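Dextranase (Pseudarthrobacter oxydans, PDB 6NZS) catalyses the endohydrolysis of alpha-1,6-glucosidic linkages in dextran, as a member of glycoside hydrolase family 49. Local coordinates at residues Thr497-Val502 against Asp541-Ala546. Sequence-based numbering, arbitrary orientation.
Sequences TENIHV and DGNGLA
Ile500 pairs with Leu545 and His501 with Ala546 in parallel register, illustrating how a right-handed parallel beta-helix stacks its successive coils in a family 49 hydrolase. Four backbone hydrogen bonds join the segments. Ala546 N gives its hydrogen to Ile500 O at 2.8 Å, and Val502 N reaches Ala546 O at 2.8 Å, both nearly straight; Ile500 N donates to Gly544 O. Where the loop runs into the strand the geometry changes: Asn499 N bonds to Asn543 O at 2.9 Å from above the carbonyl plane, 78° out of it. Polar side chains border this end. With CG anti to its backbone N (chi1 -161°), Asn543 sets its amide 55° from the Glu498 carboxylate plane, ND2 3.5 Å from Glu498 CG and OD1 3.4 Å from Asn499 CB. An alanine at Asn543 would probably open a gap beside Glu498 CB and CG, although the backbone bond to Asn499 could persist. Asn499 ND2 hydrogen-bonds to Asn473 OD1 on the neighbouring strand 469-482. Among apolar groups, Ile500 CG2 touches Leu545 CD1 at 3.8 Å. Across the sheet from that pair, His501, whose NE2 bonds to Glu548 OE1, receives a CH-pi contact: Ala546 CB lies over the imidazole face, 3.9 Å from its centroid and nearest to ND1.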
loop_
_atom_site.group_PDB
_atom_site.type_symbol
_atom_site.label_atom_id
_atom_site.label_comp_id
_atom_site.label_asym_id
_atom_site.label_seq_id
_atom_site.Cartn_x
_atom_site.Cartn_y
_atom_site.Cartn_z
ATOM N N THR A 497 -22.198 -13.231 8.215
ATOM C CA THR A 497 -21.131 -12.398 8.759
ATOM C C THR A 497 -21.243 -12.380 10.275
ATOM O O THR A 497 -22.278 -11.977 10.816
ATOM C CB THR A 497 -21.241 -10.981 8.192
ATOM O OG1 THR A 497 -21.093 -11.028 6.769
ATOM C CG2 THR A 497 -20.150 -10.093 8.770
ATOM N N GLU A 498 -20.187 -12.828 10.963
ATOM C CA GLU A 498 -20.248 -13.015 12.406
ATOM C C GLU A 498 -18.972 -12.549 13.093
ATOM O O GLU A 498 -17.865 -12.761 12.589
ATOM C CB GLU A 498 -20.489 -14.489 12.762
ATOM C CG GLU A 498 -21.821 -15.013 12.273
ATOM C CD GLU A 498 -21.861 -16.521 12.190
ATOM O OE1 GLU A 498 -21.043 -17.176 12.865
ATOM O OE2 GLU A 498 -22.715 -17.043 11.442
ATOM N N ASN A 499 -19.146 -11.931 14.257
ATOM C CA ASN A 499 -18.052 -11.570 15.158
ATOM C C ASN A 499 -16.931 -10.812 14.443
ATOM O O ASN A 499 -15.772 -11.232 14.400
ATOM C CB ASN A 499 -17.522 -12.780 15.935
ATOM C CG ASN A 499 -16.732 -12.370 17.153
ATOM O OD1 ASN A 499 -17.036 -11.363 17.785
ATOM N ND2 ASN A 499 -15.697 -13.138 17.484
ATOM N N ILE A 500 -17.301 -9.663 13.898
ATOM C CA ILE A 500 -16.354 -8.723 13.313
ATOM C C ILE A 500 -16.129 -7.633 14.348
ATOM O O ILE A 500 -17.091 -7.044 14.851
ATOM C CB ILE A 500 -16.919 -8.130 12.013
ATOM C CG1 ILE A 500 -17.460 -9.233 11.087
ATOM C CG2 ILE A 500 -15.873 -7.227 11.339
ATOM C CD1 ILE A 500 -16.438 -10.277 10.670
ATOM N N HIS A 501 -14.873 -7.371 14.687
ATOM C CA HIS A 501 -14.556 -6.424 15.745
ATOM C C HIS A 501 -13.645 -5.348 15.180
ATOM O O HIS A 501 -12.607 -5.662 14.591
ATOM C CB HIS A 501 -13.879 -7.141 16.917
ATOM C CG HIS A 501 -13.963 -6.395 18.211
ATOM N ND1 HIS A 501 -14.798 -6.776 19.241
ATOM C CD2 HIS A 501 -13.313 -5.288 18.641
ATOM C CE1 HIS A 501 -14.654 -5.933 20.251
ATOM N NE2 HIS A 501 -13.756 -5.021 19.913
ATOM N N VAL A 502 -14.039 -4.086 15.354
ATOM C CA VAL A 502 -13.229 -2.931 14.967
ATOM C C VAL A 502 -12.996 -2.120 16.233
ATOM O O VAL A 502 -13.927 -1.486 16.749
ATOM C CB VAL A 502 -13.915 -2.085 13.884
ATOM C CG1 VAL A 502 -13.023 -0.912 13.471
ATOM C CG2 VAL A 502 -14.264 -2.942 12.668
ATOM N N ASP A 541 -25.130 -11.008 22.249
ATOM C CA ASP A 541 -24.240 -12.157 22.075
ATOM C C ASP A 541 -22.815 -11.789 21.677
ATOM O O ASP A 541 -21.927 -12.643 21.775
ATOM C CB ASP A 541 -24.784 -13.135 21.032
ATOM C CG ASP A 541 -26.112 -13.746 21.430
ATOM O OD1 ASP A 541 -26.573 -13.477 22.559
ATOM O OD2 ASP A 541 -26.699 -14.454 20.593
ATOM N N GLY A 542 -22.577 -10.567 21.201
ATOM C CA GLY A 542 -21.237 -10.199 20.772
ATOM C C GLY A 542 -20.795 -10.855 19.485
ATOM O O GLY A 542 -19.589 -10.899 19.207
ATOM N N ASN A 543 -21.735 -11.358 18.687
ATOM C CA ASN A 543 -21.448 -12.101 17.464
ATOM C C ASN A 543 -21.783 -11.315 16.199
ATOM O O ASN A 543 -21.874 -11.903 15.118
ATOM C CB ASN A 543 -22.191 -13.442 17.466
ATOM C CG ASN A 543 -21.596 -14.444 16.490
ATOM O OD1 ASN A 543 -20.377 -14.577 16.393
ATOM N ND2 ASN A 543 -22.460 -15.145 15.749
ATOM N N GLY A 544 -21.977 -10.000 16.307
ATOM C CA GLY A 544 -22.237 -9.193 15.132
ATOM C C GLY A 544 -21.060 -8.299 14.807
ATOM O O GLY A 544 -19.908 -8.738 14.851
ATOM N N LEU A 545 -21.334 -7.039 14.492
ATOM C CA LEU A 545 -20.293 -6.051 14.219
ATOM C C LEU A 545 -20.098 -5.186 15.457
ATOM O O LEU A 545 -21.024 -4.489 15.883
ATOM C CB LEU A 545 -20.697 -5.183 13.028
ATOM C CG LEU A 545 -19.767 -4.004 12.704
ATOM C CD1 LEU A 545 -18.354 -4.460 12.336
ATOM C CD2 LEU A 545 -20.363 -3.205 11.574
ATOM N N ALA A 546 -18.901 -5.224 16.027
ATOM C CA ALA A 546 -18.564 -4.457 17.221
ATOM C C ALA A 546 -17.685 -3.274 16.828
ATOM O O ALA A 546 -16.606 -3.465 16.258
ATOM C CB ALA A 546 -17.830 -5.331 18.240
#